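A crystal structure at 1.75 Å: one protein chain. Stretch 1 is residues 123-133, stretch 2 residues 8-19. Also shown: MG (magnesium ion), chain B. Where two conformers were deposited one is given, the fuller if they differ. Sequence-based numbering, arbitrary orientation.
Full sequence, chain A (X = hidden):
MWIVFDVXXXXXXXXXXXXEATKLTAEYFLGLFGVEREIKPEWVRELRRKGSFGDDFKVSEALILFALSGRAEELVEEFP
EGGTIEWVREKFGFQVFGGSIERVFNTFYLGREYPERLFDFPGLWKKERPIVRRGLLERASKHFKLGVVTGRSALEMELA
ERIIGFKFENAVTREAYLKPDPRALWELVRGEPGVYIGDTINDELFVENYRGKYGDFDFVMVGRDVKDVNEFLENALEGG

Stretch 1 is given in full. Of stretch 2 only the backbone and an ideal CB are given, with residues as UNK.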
# COMPACT_ATOMS: atom_id res chain seq x y z
N GLY A 123 2.13 17.37 -0.98
CA GLY A 123 2.13 15.95 -0.83
C GLY A 123 1.66 15.14 -2.03
O GLY A 123 0.56 15.39 -2.55
N LEU A 124 2.43 14.13 -2.40
CA LEU A 124 2.06 13.18 -3.47
C LEU A 124 0.83 12.36 -3.14
O LEU A 124 0.19 11.89 -4.07
CB LEU A 124 3.20 12.25 -3.85
CG LEU A 124 4.38 12.92 -4.57
CD1 LEU A 124 5.57 11.96 -4.57
CD2 LEU A 124 4.00 13.42 -5.96
N TRP A 125 0.43 12.26 -1.86
CA TRP A 125 -0.81 11.57 -1.55
C TRP A 125 -2.04 12.19 -2.28
O TRP A 125 -3.01 11.48 -2.56
CB TRP A 125 -1.05 11.48 -0.02
CG TRP A 125 -1.50 12.77 0.58
CD1 TRP A 125 -0.69 13.81 1.02
CD2 TRP A 125 -2.85 13.15 0.92
NE1 TRP A 125 -1.47 14.82 1.52
CE2 TRP A 125 -2.79 14.46 1.48
CE3 TRP A 125 -4.09 12.56 0.73
CZ2 TRP A 125 -3.94 15.15 1.91
CZ3 TRP A 125 -5.23 13.26 1.12
CH2 TRP A 125 -5.14 14.53 1.71
N LYS A 126 -1.97 13.47 -2.62
CA LYS A 126 -3.10 14.15 -3.22
C LYS A 126 -3.23 13.82 -4.72
O LYS A 126 -4.22 14.21 -5.31
CB LYS A 126 -3.03 15.66 -2.90
CG LYS A 126 -2.93 15.90 -1.38
CD LYS A 126 -2.97 17.36 -0.94
CE LYS A 126 -2.30 18.33 -1.93
NZ LYS A 126 -0.81 18.23 -2.09
N LYS A 127 -2.28 13.10 -5.31
CA LYS A 127 -2.46 12.57 -6.68
C LYS A 127 -3.26 11.26 -6.72
O LYS A 127 -3.58 10.80 -7.79
CB LYS A 127 -1.13 12.36 -7.35
CG LYS A 127 -0.36 13.67 -7.60
CD LYS A 127 0.74 13.37 -8.61
CE LYS A 127 1.79 14.46 -8.71
NZ LYS A 127 1.14 15.75 -9.01
N GLU A 128 -3.55 10.66 -5.54
CA GLU A 128 -4.39 9.46 -5.43
C GLU A 128 -5.86 9.87 -5.74
O GLU A 128 -6.29 11.04 -5.44
CB GLU A 128 -4.26 8.85 -4.03
CG GLU A 128 -2.84 8.38 -3.72
CD GLU A 128 -2.61 7.86 -2.32
OE1 GLU A 128 -3.62 7.74 -1.61
OE2 GLU A 128 -1.42 7.57 -1.93
N ARG A 129 -6.62 8.94 -6.33
CA ARG A 129 -7.96 9.22 -6.83
C ARG A 129 -8.90 8.15 -6.35
O ARG A 129 -8.53 6.96 -6.30
CB ARG A 129 -7.95 9.17 -8.36
CG ARG A 129 -7.22 10.35 -8.95
CD ARG A 129 -7.44 10.55 -10.44
NE ARG A 129 -7.74 9.34 -11.24
CZ ARG A 129 -7.55 9.25 -12.58
NH1 ARG A 129 -7.05 10.27 -13.28
NH2 ARG A 129 -7.85 8.12 -13.23
N PRO A 130 -10.15 8.53 -6.05
CA PRO A 130 -11.11 7.51 -5.62
C PRO A 130 -11.49 6.60 -6.80
O PRO A 130 -11.57 7.06 -7.95
CB PRO A 130 -12.29 8.35 -5.13
CG PRO A 130 -12.20 9.61 -5.89
CD PRO A 130 -10.74 9.88 -6.02
N ILE A 131 -11.53 5.29 -6.55
CA ILE A 131 -12.22 4.37 -7.48
C ILE A 131 -13.67 4.23 -7.03
O ILE A 131 -14.58 4.39 -7.81
CB ILE A 131 -11.53 2.98 -7.56
CG1 ILE A 131 -10.06 3.13 -7.97
CG2 ILE A 131 -12.31 2.08 -8.51
CD1 ILE A 131 -9.20 1.91 -7.69
N VAL A 132 -13.90 4.01 -5.75
CA VAL A 132 -15.26 3.81 -5.28
C VAL A 132 -16.07 5.13 -5.35
O VAL A 132 -15.49 6.22 -5.28
CB VAL A 132 -15.23 3.18 -3.87
CG1 VAL A 132 -14.73 4.17 -2.83
CG2 VAL A 132 -16.59 2.62 -3.52
N ARG A 133 -17.39 5.03 -5.59
CA ARG A 133 -18.30 6.15 -5.57
C ARG A 133 -18.87 6.12 -4.19
O ARG A 133 -19.40 5.10 -3.78
CB ARG A 133 -19.41 6.00 -6.61
CG ARG A 133 -18.80 5.99 -8.01
CD ARG A 133 -19.86 6.28 -9.06
NE ARG A 133 -21.05 5.43 -8.94
CZ ARG A 133 -21.28 4.28 -9.59
NH1 ARG A 133 -20.41 3.74 -10.44
NH2 ARG A 133 -22.44 3.66 -9.35
N UNK A 8 -6.07 0.16 -1.18
CA UNK A 8 -5.24 0.52 -2.37
C UNK A 8 -5.46 -0.46 -3.52
O UNK A 8 -5.23 -1.64 -3.36
CB UNK A 8 -3.75 0.55 -2.00
N UNK A 9 -5.86 0.04 -4.68
CA UNK A 9 -6.17 -0.77 -5.84
C UNK A 9 -7.64 -1.20 -5.87
O UNK A 9 -8.05 -1.83 -6.85
CB UNK A 9 -5.26 -2.00 -5.87
N UNK A 10 -8.42 -0.94 -4.79
CA UNK A 10 -9.83 -1.32 -4.71
C UNK A 10 -10.68 -0.05 -4.52
O UNK A 10 -11.48 0.30 -5.41
CB UNK A 10 -10.06 -2.31 -3.57
N UNK A 11 -10.58 0.62 -3.36
CA UNK A 11 -11.30 1.90 -3.16
C UNK A 11 -10.58 3.10 -3.77
O UNK A 11 -11.25 4.06 -4.14
CB UNK A 11 -11.50 2.15 -1.66
N UNK A 12 -9.25 3.08 -3.76
CA UNK A 12 -8.40 4.21 -4.17
C UNK A 12 -7.37 3.74 -5.19
O UNK A 12 -6.70 2.69 -4.98
CB UNK A 12 -7.70 4.84 -2.96
N UNK A 13 -7.24 4.51 -6.27
CA UNK A 13 -6.17 4.30 -7.25
C UNK A 13 -5.01 5.13 -6.73
O UNK A 13 -5.11 6.38 -6.71
CB UNK A 13 -6.58 4.70 -8.67
N UNK A 14 -3.95 4.45 -6.31
CA UNK A 14 -2.80 5.14 -5.73
C UNK A 14 -1.85 5.38 -6.84
O UNK A 14 -0.64 5.10 -6.66
CB UNK A 14 -2.14 4.35 -4.60
N UNK A 15 -2.45 5.80 -7.98
CA UNK A 15 -1.83 6.42 -9.18
C UNK A 15 -0.30 6.57 -9.01
O UNK A 15 0.32 7.62 -9.01
CB UNK A 15 -2.46 7.79 -9.45
N UNK A 16 0.26 5.42 -8.80
CA UNK A 16 1.67 5.32 -8.52
C UNK A 16 2.31 6.47 -7.59
O UNK A 16 3.50 6.84 -7.81
CB UNK A 16 2.38 5.30 -9.87
N UNK A 17 1.51 6.98 -6.58
CA UNK A 17 1.87 8.08 -5.65
C UNK A 17 3.09 7.57 -4.85
O UNK A 17 4.06 8.28 -4.71
CB UNK A 17 0.71 8.46 -4.73
N UNK A 18 3.01 6.34 -4.33
CA UNK A 18 4.13 5.76 -3.59
C UNK A 18 5.35 5.55 -4.47
O UNK A 18 6.48 5.73 -4.01
CB UNK A 18 3.71 4.43 -2.96
N UNK A 19 5.13 5.10 -5.69
CA UNK A 19 6.23 4.90 -6.61
C UNK A 19 6.98 6.20 -6.89
O UNK A 19 8.18 6.20 -6.93
CB UNK A 19 5.71 4.30 -7.92
MG MG B . -4.48 -3.52 -2.66

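Position 8 has its CA-to-CB bond sideways to stretch 1, with nothing of that stretch within reach, while its carbonyl O lies 2.1 Å from MG. The backbone does the metal binding, so many side chains would do. The residue is Asp8; its OD2 is used by the side chain of position 18.

Position 9 is decided by its backbone. At phi 89° and psi -7°, a CB would be jammed against the carbonyl O of the residue before, which calls for glycine, and Gly9 it is. Position 10 points away from stretch 1, which leaves the choice open; Val10 contributes mainly its carbonyl O, 3.4 Å from Ile131 CB.

At position 11 the backbone works first. Its carbonyl O receives two hydrogen bonds, from Ile131 N (2.7 Å) and Val132 N (3.1 Å), so one acceptor serves consecutive amides. The CB points away overall, yet the ideal CB lies 4.0 Å from Val132 CG1, and an aliphatic residue that can reach along valine would suit. Leu11 does so, its CD2 packing 3.7 Å from Val132 CB.

Position 12 pairs with Pro130 in a short antiparallel bridge, without hydrogen bonds between the two, and its CB shares a sheet face with the proline. An extended backbone beside the aliphatic part of Glu128 favours a beta-branched residue, valine or isoleucine. Ile12 sets CG2 3.9 Å from Glu128 CB.

Position 13 sits opposite Arg129 in the hydrogen-bonded pair: the amide N of 13 gives to Arg129 O (2.8 Å), and Arg129 N gives to the carbonyl O of 13 (3.0 Å). Its CB lies on the arginine's face of the sheet, so an acid or a polar residue is reasonable, though Ile131 CG1 is also near. Asp13 brings charge without a salt bridge, since its OD2 stays 4.4 Å from Arg129 NH2.

Position 14 points sideways, its ideal CB 4.2 Å from Glu128 CG; a small or branched apolar residue fits. Val14 lays CG1 3.7 Å from Glu128 CD.

Position 15 points toward stretch 1, its ideal CB 3.6 Å from Lys127 O. The acceptor would suit a polar donor; a long one such as arginine, lysine or glutamine would have to bend back to it. Arg15 brings NH1 to 2.5 Å from Lys127 O, but the angle is too poor for a hydrogen bond. Its CD lies over one face of the Arg129 guanidinium, 3.6 Å from NE of Arg129.

Position 16 points away from stretch 1, at a helix N-cap with phi 39° and psi 34°. Glycine, asparagine or aspartate would suit both; the deposited Glu16 makes no contact across.

Position 17 faces stretch 1 closely, its ideal CB 3.5 Å from Leu124 O and 3.6 Å from Glu128 OE2. Two oxygens so near ask for a small side chain with a donor: serine, perhaps threonine. Ser17 OG gives a hydrogen bond to Glu128 OE2 (2.7 Å).

Position 18 points away, so only a long side chain could return; Tyr18 does, placing a ring face under Glu128 OE2 and giving a hydrogen bond from its OH to Asp8 OD2 (2.5 Å). Position 19 points sideways with nothing of stretch 1 near, so most helix-compatible residues would do; Asp19 makes no contact with stretch 1.

Stretch 2 (8-19) DGVLIDVRESYD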
# COMPACT_ATOMS: atom_id res chain seq x y z
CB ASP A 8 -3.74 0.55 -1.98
CG ASP A 8 -3.37 1.70 -0.98
OD1 ASP A 8 -4.21 2.55 -0.61
OD2 ASP A 8 -2.18 1.77 -0.58
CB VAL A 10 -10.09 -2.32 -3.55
CG1 VAL A 10 -11.58 -2.53 -3.33
CG2 VAL A 10 -9.41 -3.66 -3.83
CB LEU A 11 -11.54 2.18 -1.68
CG LEU A 11 -12.26 1.03 -0.95
CD1 LEU A 11 -12.38 1.27 0.56
CD2 LEU A 11 -13.63 0.73 -1.53
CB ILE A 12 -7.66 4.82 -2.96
CG1 ILE A 12 -8.69 5.51 -2.04
CG2 ILE A 12 -6.64 5.87 -3.39
CD1 ILE A 12 -8.14 5.98 -0.71
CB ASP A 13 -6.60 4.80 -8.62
CG ASP A 13 -5.52 4.72 -9.68
OD1 ASP A 13 -4.33 4.41 -9.46
OD2 ASP A 13 -5.90 4.99 -10.83
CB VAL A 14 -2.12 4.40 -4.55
CG1 VAL A 14 -3.13 4.31 -3.41
CG2 VAL A 14 -1.58 3.01 -4.92
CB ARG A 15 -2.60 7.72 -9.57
CG ARG A 15 -3.79 7.55 -10.60
CD ARG A 15 -4.19 8.87 -11.30
NE ARG A 15 -3.02 9.75 -11.54
CZ ARG A 15 -2.73 10.94 -10.97
NH1 ARG A 15 -3.54 11.59 -10.12
NH2 ARG A 15 -1.58 11.53 -11.31
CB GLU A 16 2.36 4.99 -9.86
CG GLU A 16 1.83 3.66 -10.44
CD GLU A 16 0.34 3.77 -10.90
OE1 GLU A 16 0.10 4.55 -11.85
OE2 GLU A 16 -0.59 3.14 -10.30
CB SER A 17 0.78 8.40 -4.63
OG SER A 17 0.42 7.21 -3.89
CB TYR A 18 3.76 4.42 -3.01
CG TYR A 18 2.49 4.37 -2.13
CD1 TYR A 18 2.43 4.99 -0.91
CD2 TYR A 18 1.44 3.54 -2.50
CE1 TYR A 18 1.29 4.86 -0.09
CE2 TYR A 18 0.32 3.41 -1.71
CZ TYR A 18 0.24 4.04 -0.52
OH TYR A 18 -0.91 3.78 0.23
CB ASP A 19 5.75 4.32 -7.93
CG ASP A 19 5.33 2.85 -7.84
OD1 ASP A 19 5.43 2.21 -6.77
OD2 ASP A 19 4.95 2.32 -8.89
O HOH W 1 -3.43 -2.72 -1.16
O HOH W 2 -3.02 -3.13 -3.95
O HOH W 3 -3.91 -5.48 -2.11
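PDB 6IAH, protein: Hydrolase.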